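Local coordinates for protein LAE5 (Uncultured bacterium, PDB 5JD3) that probably hydrolyses carboxylic esters, as an esterase of the GDSL-like lipase/acylhydrolase family, at residues M22-A26 / K151-L155; G58-L63 / H222-A226; I154-P158 / M180-A184. One frame throughout, in Å; residues are numbered along the deposited sequence.

Contact 1: M22-A26 / K151-L155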
# COMPACT_ATOMS: atom_id res chain seq x y z
N MET A 22 6.13 16.18 -7.31
CA MET A 22 5.25 17.28 -7.62
C MET A 22 4.01 17.29 -6.77
O MET A 22 3.58 18.29 -6.34
CB MET A 22 4.97 17.30 -9.13
CG MET A 22 3.58 17.70 -9.55
SD MET A 22 2.78 16.37 -10.41
CE MET A 22 1.24 16.25 -9.51
N TYR A 23 3.48 16.14 -6.49
CA TYR A 23 2.26 15.98 -5.72
C TYR A 23 2.51 16.38 -4.27
O TYR A 23 1.62 16.91 -3.59
CB TYR A 23 1.76 14.54 -5.81
CG TYR A 23 0.58 14.21 -4.92
CD1 TYR A 23 -0.72 14.45 -5.36
CD2 TYR A 23 0.75 13.65 -3.67
CE1 TYR A 23 -1.81 14.15 -4.56
CE2 TYR A 23 -0.33 13.35 -2.86
CZ TYR A 23 -1.61 13.60 -3.31
OH TYR A 23 -2.68 13.30 -2.52
N PHE A 24 3.73 16.13 -3.80
CA PHE A 24 4.10 16.40 -2.42
C PHE A 24 4.73 17.78 -2.26
O PHE A 24 5.59 18.18 -3.04
CB PHE A 24 5.08 15.34 -1.92
CG PHE A 24 4.53 13.94 -1.98
CD1 PHE A 24 3.61 13.51 -1.03
CD2 PHE A 24 4.93 13.07 -2.97
CE1 PHE A 24 3.10 12.22 -1.09
CE2 PHE A 24 4.42 11.78 -3.03
CZ PHE A 24 3.51 11.36 -2.09
N ALA A 25 4.29 18.52 -1.25
CA ALA A 25 4.92 19.78 -0.90
C ALA A 25 6.30 19.50 -0.30
O ALA A 25 6.51 18.44 0.29
CB ALA A 25 4.06 20.57 0.07
N ALA A 26 7.22 20.43 -0.46
CA ALA A 26 8.58 20.25 0.04
C ALA A 26 8.61 20.19 1.57
O ALA A 26 7.88 20.92 2.24
CB ALA A 26 9.49 21.36 -0.46
N LYS A 151 -2.70 16.96 4.04
CA LYS A 151 -2.66 17.70 2.78
C LYS A 151 -3.09 16.81 1.62
O LYS A 151 -3.55 17.30 0.58
CB LYS A 151 -1.26 18.25 2.52
CG LYS A 151 -0.86 19.39 3.44
CD LYS A 151 0.42 20.07 2.95
CE LYS A 151 0.73 21.31 3.77
NZ LYS A 151 1.92 22.03 3.25
N GLY A 152 -2.95 15.50 1.79
CA GLY A 152 -3.32 14.55 0.76
C GLY A 152 -3.29 13.12 1.27
O GLY A 152 -2.50 12.78 2.15
N MET A 153 -4.15 12.28 0.70
CA MET A 153 -4.21 10.88 1.09
C MET A 153 -4.17 9.97 -0.13
O MET A 153 -4.95 10.14 -1.07
CB MET A 153 -5.46 10.60 1.92
CG MET A 153 -5.44 9.24 2.61
SD MET A 153 -6.55 9.17 4.03
CE MET A 153 -6.06 7.61 4.75
N ILE A 154 -3.25 9.01 -0.12
CA ILE A 154 -3.06 8.12 -1.26
C ILE A 154 -3.51 6.70 -0.94
O ILE A 154 -3.09 6.11 0.06
CB ILE A 154 -1.58 8.08 -1.71
CG1 ILE A 154 -1.08 9.49 -2.04
CG2 ILE A 154 -1.41 7.15 -2.90
CD1 ILE A 154 -0.29 10.14 -0.93
N LEU A 155 -4.37 6.15 -1.79
CA LEU A 155 -4.83 4.78 -1.62
C LEU A 155 -4.24 3.87 -2.69
O LEU A 155 -4.48 4.06 -3.88
CB LEU A 155 -6.36 4.71 -1.66
CG LEU A 155 -7.08 5.53 -0.59
CD1 LEU A 155 -8.58 5.27 -0.62
CD2 LEU A 155 -6.51 5.23 0.78
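Tyr23 and Ile154 carry most of this contact, and they meet through the far part of the tyrosine ring. Ile154 reaches out from the strand toward the loop while Tyr23 comes the opposite way, and Tyr23 CE2 settles 3.7 Å from Ile154 CD1. The first torsion of Tyr23 places CG opposite the backbone N (chi1 174°), which carries the ring out over the start of the strand. Its hydroxyl then lies close to the backbone, with Tyr23 OH 3.6 Å from Gly152 CA. Ile154 CD1 also serves Phe24, whose CE1 is 4.0 Å away, so one methyl group touches both aromatic rings. The rings are themselves packed together: Tyr23 CD2 sits over the centre of the Phe24 ring, 3.7 Å above its plane, while Phe24 CE1 lies in the plane of the Tyr23 ring at its edge. At the outer margin the extended chain of Lys151 brings NZ within 4.1 Å of Ala25 CB. No hydrogen bond joins the two segments; Ala25 N instead bonds to Tyr106 OH. Thus the N-terminal loop ahead of strand 29-34 packs over the beginning of strand 152-156, in the five-stranded parallel sheet of the GDSL (SGNH) hydrolase fold.

Contact 2: G58-L63 / H222-A226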
# COMPACT_ATOMS: atom_id res chain seq x y z
N GLY A 58 11.59 -3.25 0.70
CA GLY A 58 10.51 -3.31 -0.26
C GLY A 58 10.30 -2.00 -1.00
O GLY A 58 11.24 -1.21 -1.15
N TYR A 59 9.08 -1.76 -1.45
CA TYR A 59 8.79 -0.60 -2.29
C TYR A 59 8.90 0.71 -1.51
O TYR A 59 9.25 1.75 -2.08
CB TYR A 59 7.40 -0.72 -2.92
CG TYR A 59 6.23 -0.42 -2.01
CD1 TYR A 59 5.68 0.85 -1.93
CD2 TYR A 59 5.66 -1.42 -1.23
CE1 TYR A 59 4.61 1.13 -1.10
CE2 TYR A 59 4.58 -1.16 -0.40
CZ TYR A 59 4.06 0.12 -0.34
OH TYR A 59 3.00 0.39 0.49
N VAL A 60 8.60 0.66 -0.21
CA VAL A 60 8.72 1.85 0.63
C VAL A 60 10.18 2.32 0.68
O VAL A 60 10.46 3.51 0.56
CB VAL A 60 8.22 1.57 2.07
CG1 VAL A 60 8.62 2.71 3.00
CG2 VAL A 60 6.72 1.36 2.07
N ALA A 61 11.10 1.37 0.83
CA ALA A 61 12.52 1.67 0.81
C ALA A 61 12.95 2.15 -0.58
O ALA A 61 13.85 2.97 -0.71
CB ALA A 61 13.33 0.46 1.23
N LEU A 62 12.29 1.62 -1.60
CA LEU A 62 12.56 2.02 -2.98
C LEU A 62 12.10 3.45 -3.23
O LEU A 62 12.80 4.23 -3.88
CB LEU A 62 11.88 1.06 -3.96
CG LEU A 62 12.50 -0.33 -4.03
CD1 LEU A 62 11.76 -1.20 -5.03
CD2 LEU A 62 13.97 -0.23 -4.40
N LEU A 63 10.92 3.78 -2.71
CA LEU A 63 10.40 5.14 -2.80
C LEU A 63 11.33 6.13 -2.12
O LEU A 63 11.65 7.18 -2.67
CB LEU A 63 9.00 5.22 -2.18
CG LEU A 63 7.85 4.55 -2.93
CD1 LEU A 63 6.57 4.64 -2.13
CD2 LEU A 63 7.68 5.17 -4.30
N HIS A 222 8.66 -5.12 -6.29
CA HIS A 222 8.50 -3.95 -5.44
C HIS A 222 8.76 -2.66 -6.22
O HIS A 222 8.18 -1.62 -5.92
CB HIS A 222 9.43 -4.02 -4.23
CG HIS A 222 8.93 -4.92 -3.13
ND1 HIS A 222 8.00 -4.51 -2.21
CD2 HIS A 222 9.24 -6.20 -2.82
CE1 HIS A 222 7.75 -5.50 -1.37
NE2 HIS A 222 8.49 -6.53 -1.72
N GLN A 223 9.62 -2.75 -7.23
CA GLN A 223 9.90 -1.60 -8.08
C GLN A 223 8.68 -1.28 -8.94
O GLN A 223 8.43 -0.12 -9.26
CB GLN A 223 11.13 -1.87 -8.96
CG GLN A 223 11.65 -0.64 -9.68
CD GLN A 223 12.30 0.36 -8.74
OE1 GLN A 223 13.38 0.11 -8.20
NE2 GLN A 223 11.65 1.50 -8.54
N VAL A 224 7.94 -2.31 -9.31
CA VAL A 224 6.69 -2.14 -10.04
C VAL A 224 5.70 -1.37 -9.18
O VAL A 224 5.04 -0.43 -9.64
CB VAL A 224 6.07 -3.49 -10.45
CG1 VAL A 224 4.62 -3.32 -10.90
CG2 VAL A 224 6.90 -4.15 -11.54
N ILE A 225 5.60 -1.76 -7.91
CA ILE A 225 4.74 -1.08 -6.95
C ILE A 225 5.18 0.37 -6.75
O ILE A 225 4.36 1.29 -6.77
CB ILE A 225 4.73 -1.80 -5.59
CG1 ILE A 225 4.21 -3.23 -5.75
CG2 ILE A 225 3.88 -1.04 -4.59
CD1 ILE A 225 4.23 -4.03 -4.46
N ALA A 226 6.48 0.56 -6.56
CA ALA A 226 7.04 1.88 -6.32
C ALA A 226 6.83 2.81 -7.51
O ALA A 226 6.50 3.99 -7.33
CB ALA A 226 8.52 1.77 -5.98
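Tyr59 and Ile225 form part of the dense inner side of this helix pair. Ile225 CG2 stands over one face of the Tyr59 ring, 3.8 Å from its centroid and 20° off the normal, a CH-pi contact; Val60 CG2 covers the opposite face. Tyr59 holds CG between its backbone N and carbonyl carbon (chi1 77°), which lays the ring beneath Ile225 CG2, and Tyr59 OH is hydrogen-bonded to Thr38 OG1. Beside it the His222 ring receives Gly58 CA over one face, 3.6 Å from the ring centroid, in a second CH-pi contact. His222 ND1 lies in the plane of the Tyr59 ring, at its edge. Ala226 CB fits among larger neighbours, 4.1 Å from Tyr59 CB and 3.9 Å from Leu63 CD2. Leu62 is close-packed too, its CD1 pressed against the helix backbone 3.4 Å from Gln223 N. The looser side is at the partly exposed Gln223, whose bent chain brings OE1 3.8 Å from Leu62 CD1; Gln223 NE2 is hydrogen-bonded to Asn227 OD1, in its own helix. The segment axes pass 8.4 Å apart at -56°. This is helix-helix packing in one helical layer of the three-layer alpha/beta/alpha sandwich of the GDSL (SGNH) hydrolases.

Contact 3: I154-P158 / M180-A184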
# COMPACT_ATOMS: atom_id res chain seq x y z
N ILE A 154 -3.25 9.01 -0.12
CA ILE A 154 -3.06 8.12 -1.26
C ILE A 154 -3.51 6.70 -0.94
O ILE A 154 -3.09 6.11 0.06
CB ILE A 154 -1.58 8.08 -1.71
CG1 ILE A 154 -1.08 9.49 -2.04
CG2 ILE A 154 -1.41 7.15 -2.90
CD1 ILE A 154 -0.29 10.14 -0.93
N LEU A 155 -4.37 6.15 -1.79
CA LEU A 155 -4.83 4.78 -1.62
C LEU A 155 -4.24 3.87 -2.69
O LEU A 155 -4.48 4.06 -3.88
CB LEU A 155 -6.36 4.71 -1.66
CG LEU A 155 -7.08 5.53 -0.59
CD1 LEU A 155 -8.58 5.27 -0.62
CD2 LEU A 155 -6.51 5.23 0.78
N LEU A 156 -3.45 2.89 -2.25
CA LEU A 156 -2.85 1.92 -3.17
C LEU A 156 -3.66 0.63 -3.16
O LEU A 156 -3.83 0.01 -2.11
CB LEU A 156 -1.39 1.64 -2.79
CG LEU A 156 -0.37 2.78 -2.94
CD1 LEU A 156 -0.40 3.72 -1.75
CD2 LEU A 156 1.02 2.21 -3.15
N THR A 157 -4.15 0.24 -4.33
CA THR A 157 -5.02 -0.93 -4.44
C THR A 157 -4.30 -2.21 -4.04
O THR A 157 -3.10 -2.37 -4.28
CB THR A 157 -5.58 -1.08 -5.88
OG1 THR A 157 -6.53 -2.15 -5.92
CG2 THR A 157 -4.46 -1.36 -6.87
N PRO A 158 -5.03 -3.14 -3.40
CA PRO A 158 -4.47 -4.47 -3.16
C PRO A 158 -4.30 -5.18 -4.49
O PRO A 158 -4.98 -4.84 -5.45
CB PRO A 158 -5.52 -5.15 -2.29
CG PRO A 158 -6.80 -4.44 -2.62
CD PRO A 158 -6.40 -3.01 -2.87
N MET A 180 -12.03 -0.04 -3.04
CA MET A 180 -11.09 0.99 -2.62
C MET A 180 -11.16 2.18 -3.56
O MET A 180 -10.90 3.32 -3.16
CB MET A 180 -9.66 0.44 -2.56
CG MET A 180 -8.67 1.41 -1.94
SD MET A 180 -6.96 0.86 -2.07
CE MET A 180 -6.41 1.05 -0.37
N ARG A 181 -11.51 1.91 -4.81
CA ARG A 181 -11.63 2.96 -5.82
C ARG A 181 -12.79 3.91 -5.51
O ARG A 181 -12.64 5.13 -5.61
CB ARG A 181 -11.82 2.36 -7.21
CG ARG A 181 -10.56 1.79 -7.84
CD ARG A 181 -10.83 1.33 -9.27
NE ARG A 181 -9.74 0.52 -9.81
CZ ARG A 181 -8.77 0.99 -10.58
NH1 ARG A 181 -7.82 0.17 -11.03
NH2 ARG A 181 -8.74 2.27 -10.91
N ARG A 182 -13.93 3.35 -5.13
CA ARG A 182 -15.11 4.16 -4.87
C ARG A 182 -15.00 4.89 -3.53
O ARG A 182 -15.77 5.82 -3.26
CB ARG A 182 -16.38 3.29 -4.89
CG ARG A 182 -16.46 2.25 -3.79
CD ARG A 182 -17.76 1.46 -3.90
NE ARG A 182 -18.93 2.32 -3.77
CZ ARG A 182 -20.18 1.91 -3.95
NH1 ARG A 182 -20.43 0.65 -4.29
NH2 ARG A 182 -21.19 2.76 -3.81
N VAL A 183 -14.05 4.48 -2.70
CA VAL A 183 -13.76 5.20 -1.47
C VAL A 183 -12.85 6.39 -1.77
O VAL A 183 -13.05 7.49 -1.23
CB VAL A 183 -13.10 4.29 -0.41
CG1 VAL A 183 -12.63 5.10 0.78
CG2 VAL A 183 -14.06 3.20 0.03
N ALA A 184 -11.87 6.17 -2.63
CA ALA A 184 -10.95 7.23 -3.05
C ALA A 184 -11.69 8.34 -3.77
O ALA A 184 -11.47 9.52 -3.50
CB ALA A 184 -9.85 6.66 -3.93
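A beta-alpha-beta unit, strand 152-156, helix 168-187 and strand 190-192, brings this strand and helix together: the helix runs back across the sheet, its short segment at 171° to the strand and the axes 9.3 Å apart. Two side chains fill most of the interface. From the strand, Leu155 reaches the helix with CD1, which lies 3.8 Å from Ala184 CB and 4.3 Å from Val183 CG1. From the helix comes Met180, with CG anti to the backbone N (chi1 -172°) and the chain extended as far as SD, which carries the sulfur to the end of the strand. A bend at chi3 (-130°) then swings CE in against Leu155 CB, 3.9 Å away. Leu139 of helix 132-146 also packs on Met180. With an alanine in place of Met180 the whole thioether arm is gone, which is likely to open a gap beside Leu155 CB and Pro158 CD. Beyond the strand, the Pro158 ring runs antiparallel alongside the thioether, with CD 4.0 Å from Met180 SD. The interface is buried and without hydrogen bonds across it, and its closest approach is between a sulfur and a backbone carbonyl, Met180 SD lying 3.2 Å from Leu156 O.

In the fold
Contacts 1 and 3 share strand 152-156, with Ile154 and Leu155 common to both and their centres about 15 Å apart. Ile154 points to the N-terminal loop and Leu155 to helix 168-187, so the strand is covered on both faces. Contact 2 lies with its centre about 18 Å from that of contact 3, on the opposite side of the chain's centre, yet the two touch where Tyr59 CE1 meets Leu156 CD2 at 4.3 Å. Contacts 1 and 2, about 17 Å between centres, come no closer than about 7 Å between nearest atoms. Contact 2 is beside the probable active site: the His222 side chain is close to, but makes no contact with, Ser36, His216 and Asp213, whose geometry is consistent with a catalytic triad.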